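Local atomic coordinates of alkaline serine protease AL20 (Nesterenkonia abyssinica, PDB entry 3CP7), a protein that probably cleaves peptide bonds in proteins, as a thermostable, secreted bacterial serine protease of the trypsin-like fold that works at alkaline pH. Residues Ser126-Pro131 / Gln139-Cys144; Phe57-Asp62 / Gly69-Glu74; Asn150-Ser155 / Tyr189-Leu194; Gly10-Ser15 / Cys23-Val28. One frame throughout, in Å; residues are numbered along the deposited sequence.

Contact 1: Ser126-Pro131 / Gln139-Cys144; sequences SAYGYP and QELHSC
Tyr130 lays its ring against the chain at Glu140 and Leu141, just where the ladder of strands 126-129 and 142-144 runs out. Its CB stands 4.1 Å from Glu140 O. CG lies anti to the carbonyl carbon (chi1 -73°), and beyond it CD2 comes to 3.3 Å from Glu140 O, obliquely to the ring. CE2 then passes the Leu141 backbone N, while Leu141 CA sits over one ring face, offset toward the rim. On the other flank CE1 packs on Leu141 CD1 at 3.8 Å. The tip leaves the two segments, since OH is hydrogen-bonded to Tyr61 O. An alanine at this position would probably leave Leu141 CD1 without the ring carbon CE1 beside it and Tyr61 O without this hydroxyl. On the opposite side of the chain, Pro131 packs on His142: the two side chains cross at about a right angle, Pro131 CG resting 3.8 Å from His142 CD2. Nearby, a water donates to Pro131 O and accepts from Glu140 N, filling in where direct backbone pairing has ended. Within the ladder, Ala127 and Cys144 exchange both backbone bonds, as do Gly129 and His142, whose N meets Gly129 O almost straight (175°). Between them, the non-hydrogen-bonded pair of Tyr128 and Ser143 brings Tyr128 CE2 to 3.3 Å from Ser143 CB, a tight fit. Ala127, Cys144 and His142 point to the sheet's other face, where Cys144 forms its disulfide with Cys162. The arrangement is an antiparallel hairpin in one of the two six-stranded sheets, as expected of the double beta-barrel of trypsin-like proteases.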
loop_
_atom_site.group_PDB
_atom_site.type_symbol
_atom_site.label_atom_id
_atom_site.label_comp_id
_atom_site.label_asym_id
_atom_site.label_seq_id
_atom_site.Cartn_x
_atom_site.Cartn_y
_atom_site.Cartn_z
ATOM N N SER A 126 -24.995 -2.373 -11.554
ATOM C CA SER A 126 -24.841 -1.472 -12.676
ATOM C C SER A 126 -23.381 -1.024 -12.692
ATOM O O SER A 126 -22.901 -0.423 -11.719
ATOM C CB SER A 126 -25.755 -0.260 -12.497
ATOM O OG SER A 126 -27.110 -0.671 -12.456
ATOM N N ALA A 127 -22.674 -1.353 -13.771
ATOM C CA ALA A 127 -21.243 -1.036 -13.904
ATOM C C ALA A 127 -21.053 0.028 -14.970
ATOM O O ALA A 127 -21.760 0.037 -15.974
ATOM C CB ALA A 127 -20.452 -2.282 -14.254
ATOM N N TYR A 128 -20.099 0.927 -14.751
ATOM C CA TYR A 128 -19.899 2.086 -15.618
ATOM C C TYR A 128 -18.445 2.233 -15.999
ATOM O O TYR A 128 -17.555 1.817 -15.255
ATOM C CB TYR A 128 -20.401 3.366 -14.922
ATOM C CG TYR A 128 -21.893 3.331 -14.752
ATOM C CD1 TYR A 128 -22.469 2.683 -13.665
ATOM C CD2 TYR A 128 -22.734 3.918 -15.697
ATOM C CE1 TYR A 128 -23.851 2.609 -13.518
ATOM C CE2 TYR A 128 -24.122 3.855 -15.555
ATOM C CZ TYR A 128 -24.663 3.189 -14.477
ATOM O OH TYR A 128 -26.024 3.114 -14.309
ATOM N N GLY A 129 -18.193 2.846 -17.147
ATOM C CA GLY A 129 -16.824 3.157 -17.513
ATOM C C GLY A 129 -16.726 3.907 -18.814
ATOM O O GLY A 129 -17.753 4.212 -19.449
ATOM N N TYR A 130 -15.486 4.193 -19.202
ATOM C CA TYR A 130 -15.157 4.885 -20.437
ATOM C C TYR A 130 -14.403 3.951 -21.389
ATOM O O TYR A 130 -13.199 4.118 -21.604
ATOM C CB TYR A 130 -14.334 6.133 -20.136
ATOM C CG TYR A 130 -15.156 7.244 -19.530
ATOM C CD1 TYR A 130 -15.411 7.289 -18.153
ATOM C CD2 TYR A 130 -15.704 8.237 -20.337
ATOM C CE1 TYR A 130 -16.173 8.301 -17.595
ATOM C CE2 TYR A 130 -16.476 9.258 -19.788
ATOM C CZ TYR A 130 -16.698 9.289 -18.416
ATOM O OH TYR A 130 -17.450 10.296 -17.858
ATOM N N PRO A 131 -15.121 2.987 -21.986
ATOM C CA PRO A 131 -14.437 2.061 -22.895
ATOM C C PRO A 131 -13.862 2.829 -24.086
ATOM O O PRO A 131 -14.495 3.768 -24.588
ATOM C CB PRO A 131 -15.553 1.108 -23.339
ATOM C CG PRO A 131 -16.819 1.883 -23.134
ATOM C CD PRO A 131 -16.569 2.717 -21.906
ATOM N N GLN A 139 -14.751 8.369 -25.310
ATOM C CA GLN A 139 -15.263 9.709 -25.029
ATOM C C GLN A 139 -16.553 9.718 -24.227
ATOM O O GLN A 139 -16.981 10.780 -23.759
ATOM C CB GLN A 139 -15.476 10.462 -26.348
ATOM C CG GLN A 139 -14.227 10.556 -27.205
ATOM C CD GLN A 139 -13.014 11.018 -26.419
ATOM O OE1 GLN A 139 -12.996 12.122 -25.877
ATOM N NE2 GLN A 139 -11.996 10.165 -26.343
ATOM N N GLU A 140 -17.161 8.545 -24.078
ATOM C CA GLU A 140 -18.521 8.398 -23.576
ATOM C C GLU A 140 -18.577 7.522 -22.339
ATOM O O GLU A 140 -17.808 6.568 -22.198
ATOM C CB GLU A 140 -19.418 7.780 -24.650
ATOM C CG GLU A 140 -19.517 8.600 -25.931
ATOM C CD GLU A 140 -20.506 8.031 -26.928
ATOM O OE1 GLU A 140 -21.240 7.076 -26.595
ATOM O OE2 GLU A 140 -20.565 8.557 -28.055
ATOM N N LEU A 141 -19.510 7.840 -21.453
ATOM C CA LEU A 141 -19.817 6.977 -20.326
ATOM C C LEU A 141 -20.764 5.881 -20.797
ATOM O O LEU A 141 -21.841 6.164 -21.333
ATOM C CB LEU A 141 -20.453 7.791 -19.206
ATOM C CG LEU A 141 -20.819 7.020 -17.940
ATOM C CD1 LEU A 141 -19.562 6.567 -17.192
ATOM C CD2 LEU A 141 -21.695 7.900 -17.054
ATOM N N HIS A 142 -20.344 4.634 -20.622
ATOM C CA HIS A 142 -21.180 3.491 -20.937
ATOM C C HIS A 142 -21.475 2.659 -19.701
ATOM O O HIS A 142 -20.821 2.813 -18.660
ATOM C CB HIS A 142 -20.535 2.646 -22.040
ATOM C CG HIS A 142 -20.592 3.300 -23.380
ATOM N ND1 HIS A 142 -21.660 3.138 -24.237
ATOM C CD2 HIS A 142 -19.745 4.162 -23.989
ATOM C CE1 HIS A 142 -21.454 3.854 -25.328
ATOM N NE2 HIS A 142 -20.302 4.485 -25.203
ATOM N N SER A 143 -22.462 1.782 -19.809
ATOM C CA SER A 143 -22.893 0.972 -18.678
ATOM C C SER A 143 -23.196 -0.464 -19.065
ATOM O O SER A 143 -23.472 -0.762 -20.241
ATOM C CB SER A 143 -24.126 1.590 -18.016
ATOM O OG SER A 143 -25.259 1.475 -18.863
ATOM N N CYS A 144 -23.171 -1.324 -18.054
ATOM C CA CYS A 144 -23.591 -2.720 -18.155
ATOM C C CYS A 144 -24.410 -3.007 -16.917
ATOM O O CYS A 144 -24.215 -2.372 -15.881
ATOM C CB CYS A 144 -22.383 -3.655 -18.192
ATOM S SG CYS A 144 -21.312 -3.405 -19.602
HETATM O O HOH W 1 -16.366 5.639 -24.311
#

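Contact 2: Phe57-Asp62 / Gly69-Glu74; sequences FAPAYD and GVWAAE
Pro59 and Trp71 meet with their side chains at about a right angle, the pyrrolidine of Pro59 set obliquely against the five-membered part of the indole. Pro59 CD makes the approach, 3.8 Å from Trp71 CD1, and the same carbon lies 3.3 Å from Gly69 O, wedged between the two residues. The rim of the indole faces Phe57 O, which lies in the ring plane, 3.8 Å from Trp71 CD1. That oxygen also accepts from Trp71 N at 2.8 Å, and the return bond from Phe57 N to Trp71 O completes one antiparallel hydrogen-bonded pair. Phe57 and Trp71 start on the same face of the sheet but part company. Trp71 CG stands beside its backbone N (chi1 -67°), whereas Phe57 CG is anti to its own (chi1 177°) and the ring leads away from Trp71, with Pro59 N over one of its faces. Past Pro59 the strands separate. A type II turn from Ala58 to Tyr61 bends the chain, its closing bond from Tyr61 N to Ala58 O weak at 3.4 Å. A water bridges the gap, donating to both Pro59 O and Gly69 O. The indole NE1 is engaged by His68 O, and Lys100 makes a cation-pi contact with the rings. The pair ends the hairpin of strands 55-59 and 71-78 in the N-terminal barrel. Helix 105-109 packs on it, with Val105 and Gln108 against Trp71 and Val109 against Pro59, while Phe57 packs on Val12 of strand 9-16.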
loop_
_atom_site.group_PDB
_atom_site.type_symbol
_atom_site.label_atom_id
_atom_site.label_comp_id
_atom_site.label_asym_id
_atom_site.label_seq_id
_atom_site.Cartn_x
_atom_site.Cartn_y
_atom_site.Cartn_z
ATOM N N PHE A 57 -7.416 12.211 -13.227
ATOM C CA PHE A 57 -8.824 11.847 -13.157
ATOM C C PHE A 57 -9.673 13.006 -13.658
ATOM O O PHE A 57 -9.479 14.142 -13.229
ATOM C CB PHE A 57 -9.206 11.521 -11.709
ATOM C CG PHE A 57 -10.676 11.200 -11.508
ATOM C CD1 PHE A 57 -11.488 12.046 -10.748
ATOM C CD2 PHE A 57 -11.237 10.039 -12.052
ATOM C CE1 PHE A 57 -12.831 11.738 -10.547
ATOM C CE2 PHE A 57 -12.576 9.731 -11.848
ATOM C CZ PHE A 57 -13.378 10.596 -11.107
ATOM N N ALA A 58 -10.596 12.708 -14.569
ATOM C CA ALA A 58 -11.469 13.716 -15.177
ATOM C C ALA A 58 -12.929 13.408 -14.860
ATOM O O ALA A 58 -13.567 12.621 -15.566
ATOM C CB ALA A 58 -11.248 13.766 -16.688
ATOM N N PRO A 59 -13.466 14.022 -13.790
ATOM C CA PRO A 59 -14.864 13.770 -13.427
ATOM C C PRO A 59 -15.823 14.182 -14.537
ATOM O O PRO A 59 -15.651 15.247 -15.145
ATOM C CB PRO A 59 -15.096 14.657 -12.193
ATOM C CG PRO A 59 -13.769 15.139 -11.768
ATOM C CD PRO A 59 -12.787 14.948 -12.869
ATOM N N ALA A 60 -16.822 13.350 -14.805
ATOM C CA ALA A 60 -17.877 13.681 -15.773
ATOM C C ALA A 60 -17.340 13.965 -17.180
ATOM O O ALA A 60 -17.955 14.713 -17.949
ATOM C CB ALA A 60 -18.736 14.870 -15.263
ATOM N N TYR A 61 -16.210 13.353 -17.522
ATOM C CA TYR A 61 -15.650 13.451 -18.873
ATOM C C TYR A 61 -16.728 13.149 -19.920
ATOM O O TYR A 61 -17.519 12.212 -19.760
ATOM C CB TYR A 61 -14.496 12.457 -19.014
ATOM C CG TYR A 61 -13.663 12.633 -20.264
ATOM C CD1 TYR A 61 -14.027 12.014 -21.453
ATOM C CD2 TYR A 61 -12.494 13.385 -20.243
ATOM C CE1 TYR A 61 -13.269 12.174 -22.611
ATOM C CE2 TYR A 61 -11.716 13.542 -21.388
ATOM C CZ TYR A 61 -12.116 12.923 -22.564
ATOM O OH TYR A 61 -11.345 13.082 -23.701
ATOM N N ASP A 62 -16.762 13.953 -20.985
ATOM C CA ASP A 62 -17.755 13.817 -22.052
ATOM C C ASP A 62 -17.205 14.504 -23.292
ATOM O O ASP A 62 -17.328 15.724 -23.427
ATOM C CB ASP A 62 -19.080 14.467 -21.626
ATOM C CG ASP A 62 -20.173 14.342 -22.681
ATOM O OD1 ASP A 62 -19.916 13.824 -23.784
ATOM O OD2 ASP A 62 -21.311 14.773 -22.391
ATOM N N GLY A 69 -12.893 19.848 -14.525
ATOM C CA GLY A 69 -11.492 19.831 -14.902
ATOM C C GLY A 69 -10.831 18.488 -14.683
ATOM O O GLY A 69 -11.494 17.451 -14.675
ATOM N N VAL A 70 -9.516 18.526 -14.504
ATOM C CA VAL A 70 -8.685 17.330 -14.482
ATOM C C VAL A 70 -7.845 17.358 -13.207
ATOM O O VAL A 70 -7.308 18.401 -12.842
ATOM C CB VAL A 70 -7.805 17.252 -15.763
ATOM C CG1 VAL A 70 -6.684 18.283 -15.755
ATOM C CG2 VAL A 70 -7.242 15.878 -15.950
ATOM N N TRP A 71 -7.754 16.221 -12.519
ATOM C CA TRP A 71 -7.171 16.155 -11.182
ATOM C C TRP A 71 -6.013 15.171 -11.117
ATOM O O TRP A 71 -6.196 13.985 -11.385
ATOM C CB TRP A 71 -8.265 15.741 -10.180
ATOM C CG TRP A 71 -9.320 16.791 -10.043
ATOM C CD1 TRP A 71 -10.262 17.139 -10.974
ATOM C CD2 TRP A 71 -9.506 17.673 -8.935
ATOM N NE1 TRP A 71 -11.032 18.183 -10.509
ATOM C CE2 TRP A 71 -10.591 18.522 -9.251
ATOM C CE3 TRP A 71 -8.869 17.818 -7.696
ATOM C CZ2 TRP A 71 -11.042 19.519 -8.371
ATOM C CZ3 TRP A 71 -9.321 18.799 -6.820
ATOM C CH2 TRP A 71 -10.396 19.637 -7.161
ATOM N N ALA A 72 -4.826 15.651 -10.755
ATOM C CA ALA A 72 -3.647 14.791 -10.674
ATOM C C ALA A 72 -3.624 13.998 -9.374
ATOM O O ALA A 72 -4.010 14.511 -8.324
ATOM C CB ALA A 72 -2.369 15.619 -10.799
ATOM N N ALA A 73 -3.145 12.754 -9.444
ATOM C CA ALA A 73 -2.941 11.957 -8.239
ATOM C C ALA A 73 -1.734 12.421 -7.432
ATOM O O ALA A 73 -0.699 12.816 -7.995
ATOM C CB ALA A 73 -2.779 10.489 -8.594
ATOM N N GLU A 74 -1.874 12.370 -6.110
ATOM C CA GLU A 74 -0.752 12.577 -5.198
ATOM C C GLU A 74 -0.264 11.275 -4.581
ATOM O O GLU A 74 0.937 11.082 -4.428
ATOM C CB GLU A 74 -1.113 13.569 -4.102
ATOM C CG GLU A 74 -1.311 14.972 -4.628
ATOM C CD GLU A 74 -1.337 16.026 -3.540
ATOM O OE1 GLU A 74 -1.722 15.715 -2.389
ATOM O OE2 GLU A 74 -0.976 17.181 -3.852
HETATM O O HOH W 2 -13.436 16.381 -16.363
#

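Contact 3: Asn150-Ser155 / Tyr189-Leu194; sequences NDPMGS and YGYTFL
The ring of Tyr191 and the carboxylate of Asp151 lie nearly parallel, their planes 13° apart, with OD1 at the ring's edge. One ring face of Tyr191 carries Tyr189 CE2, 3.4 Å above the plane and offset toward the rim, and Tyr191 CZ sits at the edge of the Tyr189 ring. Met153 and Pro152 approach Tyr191 obliquely. Met153 SD stands 4.6 Å from the Tyr191 ring centroid, a Met-aromatic contact, and Pro152 CG is 4.0 Å from Tyr191 CE2. Tyr191 OH gives its proton to Asp151 OD1 at 2.6 Å, on the syn side and 28° out of the carboxylate plane. Met153 N reaches the same oxygen from the opposite face, forming an Asx turn within the type I turn from Asp151 to Gly154. OD2 likewise takes two donors from opposite faces, Ser155 N and Ser155 OG. Four bonds therefore grip the carboxylate and fix its rotation, and would probably favour its ionised form. An alanine in place of Asp151 would probably leave the Tyr191 hydroxyl and the backbone N of Met153 and Ser155 without their acceptor, and the turn freer to move. A water donating to Ser155 OG lies 2.9 Å from Tyr189 OH. The loop between strands 142-150 and 158-161 thus meets the end of strand 183-191 at the surface, with Phe199 of strand 197-200 packed against both: it touches Asp151, Pro152 and Leu194 and meets Tyr191 edge-to-face.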
loop_
_atom_site.group_PDB
_atom_site.type_symbol
_atom_site.label_atom_id
_atom_site.label_comp_id
_atom_site.label_asym_id
_atom_site.label_seq_id
_atom_site.Cartn_x
_atom_site.Cartn_y
_atom_site.Cartn_z
ATOM N N ASN A 150 -20.158 -16.435 -10.182
ATOM C CA ASN A 150 -18.815 -16.784 -9.763
ATOM C C ASN A 150 -17.844 -16.888 -10.929
ATOM O O ASN A 150 -18.212 -17.300 -12.031
ATOM C CB ASN A 150 -18.832 -18.105 -8.992
ATOM C CG ASN A 150 -19.472 -17.980 -7.619
ATOM O OD1 ASN A 150 -19.978 -18.968 -7.080
ATOM N ND2 ASN A 150 -19.457 -16.789 -7.047
ATOM N N ASP A 151 -16.599 -16.516 -10.667
ATOM C CA ASP A 151 -15.515 -16.699 -11.616
ATOM C C ASP A 151 -15.485 -18.163 -12.073
ATOM O O ASP A 151 -15.363 -19.051 -11.238
ATOM C CB ASP A 151 -14.209 -16.353 -10.912
ATOM C CG ASP A 151 -12.991 -16.612 -11.764
ATOM O OD1 ASP A 151 -13.145 -16.694 -13.003
ATOM O OD2 ASP A 151 -11.887 -16.714 -11.190
ATOM N N PRO A 152 -15.579 -18.413 -13.398
ATOM C CA PRO A 152 -15.481 -19.811 -13.868
ATOM C C PRO A 152 -14.153 -20.463 -13.500
ATOM O O PRO A 152 -14.060 -21.694 -13.453
ATOM C CB PRO A 152 -15.622 -19.690 -15.391
ATOM C CG PRO A 152 -15.300 -18.268 -15.716
ATOM C CD PRO A 152 -15.791 -17.478 -14.516
ATOM N N MET A 153 -13.142 -19.649 -13.223
ATOM C CA MET A 153 -11.839 -20.151 -12.817
ATOM C C MET A 153 -11.762 -20.481 -11.335
ATOM O O MET A 153 -10.754 -21.019 -10.867
ATOM C CB MET A 153 -10.765 -19.127 -13.132
ATOM C CG MET A 153 -10.661 -18.777 -14.572
ATOM S SD MET A 153 -8.925 -18.857 -14.928
ATOM C CE MET A 153 -8.886 -20.598 -15.012
ATOM N N GLY A 154 -12.805 -20.134 -10.588
ATOM C CA GLY A 154 -12.867 -20.513 -9.183
ATOM C C GLY A 154 -12.272 -19.532 -8.192
ATOM O O GLY A 154 -12.233 -19.820 -6.995
ATOM N N SER A 155 -11.808 -18.377 -8.670
ATOM C CA SER A 155 -11.343 -17.343 -7.752
ATOM C C SER A 155 -12.543 -16.630 -7.142
ATOM O O SER A 155 -13.687 -16.905 -7.506
ATOM C CB SER A 155 -10.427 -16.342 -8.469
ATOM O OG SER A 155 -11.158 -15.274 -9.067
ATOM N N TYR A 189 -11.273 -7.194 -15.448
ATOM C CA TYR A 189 -10.743 -7.981 -16.550
ATOM C C TYR A 189 -11.817 -8.829 -17.195
ATOM O O TYR A 189 -12.904 -8.995 -16.642
ATOM C CB TYR A 189 -9.595 -8.880 -16.047
ATOM C CG TYR A 189 -10.046 -10.037 -15.190
ATOM C CD1 TYR A 189 -10.143 -9.915 -13.807
ATOM C CD2 TYR A 189 -10.361 -11.271 -15.765
ATOM C CE1 TYR A 189 -10.563 -10.982 -13.012
ATOM C CE2 TYR A 189 -10.791 -12.338 -14.994
ATOM C CZ TYR A 189 -10.870 -12.198 -13.610
ATOM O OH TYR A 189 -11.296 -13.243 -12.811
ATOM N N GLY A 190 -11.503 -9.346 -18.383
ATOM C CA GLY A 190 -12.271 -10.446 -18.969
ATOM C C GLY A 190 -11.342 -11.601 -19.294
ATOM O O GLY A 190 -10.119 -11.517 -19.082
ATOM N N TYR A 191 -11.932 -12.686 -19.797
ATOM C CA TYR A 191 -11.154 -13.797 -20.323
ATOM C C TYR A 191 -11.266 -13.832 -21.832
ATOM O O TYR A 191 -12.332 -13.579 -22.389
ATOM C CB TYR A 191 -11.663 -15.128 -19.770
ATOM C CG TYR A 191 -11.480 -15.305 -18.286
ATOM C CD1 TYR A 191 -10.218 -15.452 -17.728
ATOM C CD2 TYR A 191 -12.587 -15.381 -17.443
ATOM C CE1 TYR A 191 -10.056 -15.626 -16.347
ATOM C CE2 TYR A 191 -12.440 -15.558 -16.068
ATOM C CZ TYR A 191 -11.167 -15.669 -15.523
ATOM O OH TYR A 191 -10.998 -15.846 -14.165
ATOM N N THR A 192 -10.170 -14.198 -22.492
ATOM C CA THR A 192 -10.151 -14.280 -23.953
ATOM C C THR A 192 -11.221 -15.233 -24.502
ATOM O O THR A 192 -11.746 -15.004 -25.593
ATOM C CB THR A 192 -8.782 -14.764 -24.459
ATOM O OG1 THR A 192 -8.417 -15.948 -23.743
ATOM C CG2 THR A 192 -7.724 -13.687 -24.239
ATOM N N PHE A 193 -11.554 -16.280 -23.748
ATOM C CA PHE A 193 -12.528 -17.285 -24.202
ATOM C C PHE A 193 -13.978 -16.890 -23.935
ATOM O O PHE A 193 -14.901 -17.574 -24.367
ATOM C CB PHE A 193 -12.244 -18.646 -23.549
ATOM C CG PHE A 193 -12.319 -18.630 -22.045
ATOM C CD1 PHE A 193 -11.171 -18.500 -21.283
ATOM C CD2 PHE A 193 -13.537 -18.762 -21.388
ATOM C CE1 PHE A 193 -11.227 -18.480 -19.902
ATOM C CE2 PHE A 193 -13.606 -18.731 -20.009
ATOM C CZ PHE A 193 -12.456 -18.587 -19.259
ATOM N N LEU A 194 -14.185 -15.793 -23.216
ATOM C CA LEU A 194 -15.518 -15.457 -22.736
ATOM C C LEU A 194 -15.887 -14.030 -23.134
ATOM O O LEU A 194 -15.715 -13.102 -22.352
ATOM C CB LEU A 194 -15.581 -15.667 -21.215
ATOM C CG LEU A 194 -16.932 -15.618 -20.499
ATOM C CD1 LEU A 194 -17.920 -16.661 -21.040
ATOM C CD2 LEU A 194 -16.746 -15.772 -19.000
HETATM O O HOH W 3 -9.331 -14.069 -10.787
#

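Contact 4: Gly10-Ser15 / Cys23-Val28; sequences GKVFFS and CSANIV
Val12 fits its forked side chain over Cys23, Ser24 and Ala25 of the facing strand. CG2 sits 3.6 Å from Ala25 CB and close to Ser24 C, while CB and CG1 rest against Cys23 CB, the CB atoms of Val12 and Cys23 3.8 Å apart. The small Ala25 leaves room for that methyl. CG1 is anti to the backbone N (chi1 168°), which sets it beside Cys23 and gives the valine a partner for each branch. Opposite Ala25 stands Gly10, which adds no bulk to this face; there the ring of Phe57, on strand 55-59, comes down onto Gly10 CA and also covers Ala25. At the other end Phe14 turns its rim to the sulfur: CE2 lies 3.8 Å from Cys23 SG, and SG is 75° off the ring normal, at the edge. The axes of strands 10-15 and 23-27 make 130°, a strongly twisted antiparallel pair. Gly10 and Ala25 form two bonds, as do Val12 and Cys23. In the second pair Val12 N stands 59° out of the carbonyl plane of Cys23, consistent with the twist. On the opposite face Lys11 and Ser24 form the non-hydrogen-bonded pair; Lys11 NZ bonds to Gly138 O, and Ser24 OG to Tyr130 N and Gly167 O. The side facing Phe57 is thus apolar, whereas the far side carries these polar groups. A disulfide from Cys23 to Cys42, the neighbour of His41, and a backbone hydrogen bond between Ser24 and Ser169 tie the hairpin to the surroundings of the likely Ser-His-Asp catalytic centre.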
loop_
_atom_site.group_PDB
_atom_site.type_symbol
_atom_site.label_atom_id
_atom_site.label_comp_id
_atom_site.label_asym_id
_atom_site.label_seq_id
_atom_site.Cartn_x
_atom_site.Cartn_y
_atom_site.Cartn_z
ATOM N N GLY A 10 -15.618 9.129 -13.598
ATOM C CA GLY A 10 -14.755 9.882 -14.499
ATOM C C GLY A 10 -13.775 9.015 -15.247
ATOM O O GLY A 10 -13.668 7.809 -14.988
ATOM N N LYS A 11 -13.057 9.656 -16.168
ATOM C CA LYS A 11 -12.089 8.988 -17.030
ATOM C C LYS A 11 -10.700 9.168 -16.416
ATOM O O LYS A 11 -10.438 10.194 -15.770
ATOM C CB LYS A 11 -12.154 9.581 -18.439
ATOM C CG LYS A 11 -11.248 8.913 -19.464
ATOM C CD LYS A 11 -11.441 9.556 -20.814
ATOM C CE LYS A 11 -10.533 8.960 -21.869
ATOM N NZ LYS A 11 -10.977 7.633 -22.360
ATOM N N VAL A 12 -9.832 8.170 -16.599
ATOM C CA VAL A 12 -8.466 8.211 -16.083
ATOM C C VAL A 12 -7.491 8.193 -17.264
ATOM O O VAL A 12 -7.704 7.455 -18.233
ATOM C CB VAL A 12 -8.195 6.997 -15.158
ATOM C CG1 VAL A 12 -6.723 6.859 -14.855
ATOM C CG2 VAL A 12 -8.973 7.125 -13.855
ATOM N N PHE A 13 -6.453 9.023 -17.183
ATOM C CA PHE A 13 -5.320 8.969 -18.105
ATOM C C PHE A 13 -4.083 8.659 -17.284
ATOM O O PHE A 13 -3.927 9.153 -16.170
ATOM C CB PHE A 13 -5.117 10.314 -18.813
ATOM C CG PHE A 13 -6.302 10.780 -19.613
ATOM C CD1 PHE A 13 -7.362 11.436 -18.991
ATOM C CD2 PHE A 13 -6.349 10.583 -20.987
ATOM C CE1 PHE A 13 -8.450 11.871 -19.725
ATOM C CE2 PHE A 13 -7.443 11.021 -21.734
ATOM C CZ PHE A 13 -8.482 11.675 -21.100
ATOM N N PHE A 14 -3.197 7.835 -17.826
ATOM C CA PHE A 14 -1.909 7.592 -17.170
ATOM C C PHE A 14 -0.870 7.129 -18.179
ATOM O O PHE A 14 -1.210 6.795 -19.312
ATOM C CB PHE A 14 -2.051 6.597 -16.000
ATOM C CG PHE A 14 -2.369 5.178 -16.416
ATOM C CD1 PHE A 14 -1.351 4.241 -16.564
ATOM C CD2 PHE A 14 -3.680 4.776 -16.623
ATOM C CE1 PHE A 14 -1.635 2.933 -16.934
ATOM C CE2 PHE A 14 -3.970 3.463 -16.993
ATOM C CZ PHE A 14 -2.947 2.543 -17.144
ATOM N N SER A 15 0.388 7.112 -17.753
ATOM C CA SER A 15 1.477 6.657 -18.616
ATOM C C SER A 15 2.353 5.641 -17.901
ATOM O O SER A 15 2.438 5.633 -16.677
ATOM C CB SER A 15 2.334 7.842 -19.068
ATOM O OG SER A 15 1.561 8.763 -19.813
ATOM N N CYS A 23 -8.179 4.603 -18.388
ATOM C CA CYS A 23 -8.946 3.757 -17.469
ATOM C C CYS A 23 -10.178 4.560 -17.039
ATOM O O CYS A 23 -10.514 5.586 -17.659
ATOM C CB CYS A 23 -8.089 3.340 -16.259
ATOM S SG CYS A 23 -7.293 1.703 -16.377
ATOM N N SER A 24 -10.845 4.099 -15.983
ATOM C CA SER A 24 -11.987 4.801 -15.414
ATOM C C SER A 24 -11.828 4.765 -13.897
ATOM O O SER A 24 -11.018 4.002 -13.365
ATOM C CB SER A 24 -13.278 4.105 -15.842
ATOM O OG SER A 24 -13.406 4.061 -17.263
ATOM N N ALA A 25 -12.600 5.593 -13.198
ATOM C CA ALA A 25 -12.574 5.613 -11.739
ATOM C C ALA A 25 -13.819 6.300 -11.209
ATOM O O ALA A 25 -14.646 6.794 -11.978
ATOM C CB ALA A 25 -11.320 6.319 -11.233
ATOM N N ASN A 26 -13.935 6.361 -9.885
ATOM C CA ASN A 26 -15.126 6.907 -9.266
ATOM C C ASN A 26 -14.820 7.528 -7.918
ATOM O O ASN A 26 -14.157 6.910 -7.104
ATOM C CB ASN A 26 -16.168 5.794 -9.106
ATOM C CG ASN A 26 -17.512 6.312 -8.612
ATOM O OD1 ASN A 26 -18.126 7.175 -9.246
ATOM N ND2 ASN A 26 -17.978 5.780 -7.480
ATOM N N ILE A 27 -15.329 8.740 -7.680
ATOM C CA ILE A 27 -15.173 9.381 -6.373
ATOM C C ILE A 27 -16.011 8.648 -5.331
ATOM O O ILE A 27 -17.235 8.544 -5.468
ATOM C CB ILE A 27 -15.588 10.877 -6.376
ATOM C CG1 ILE A 27 -14.843 11.652 -7.466
ATOM C CG2 ILE A 27 -15.338 11.496 -4.996
ATOM C CD1 ILE A 27 -15.361 13.088 -7.666
ATOM N N VAL A 28 -15.343 8.144 -4.297
ATOM C CA VAL A 28 -16.018 7.491 -3.176
ATOM C C VAL A 28 -15.891 8.375 -1.940
ATOM O O VAL A 28 -14.886 9.064 -1.760
ATOM C CB VAL A 28 -15.477 6.059 -2.906
ATOM C CG1 VAL A 28 -15.923 5.124 -4.038
ATOM C CG2 VAL A 28 -13.943 6.047 -2.702
#

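How the contacts relate
From the N terminus, contact 4 comes first, closing the hairpin of strands 9-16 and 19-27. Contact 2 follows and closes that of strands 55-59 and 71-78 in the same barrel; contact 1 then joins 126-131 to 139-144 in the second sheet, and contact 3 closes the longest loop, from 150-155 to 189-194. All four run in series, with none nested or crossing. Contacts 2 and 4 have centres about 7 Å apart and lie on neighbouring strands, joined by a probable hydrogen bond from Ala58 N to Lys11 O. Contact 1 touches both and so ties the two sheets together, while contact 3 lies about 31 Å from contact 2, centre to centre, across the chain's middle.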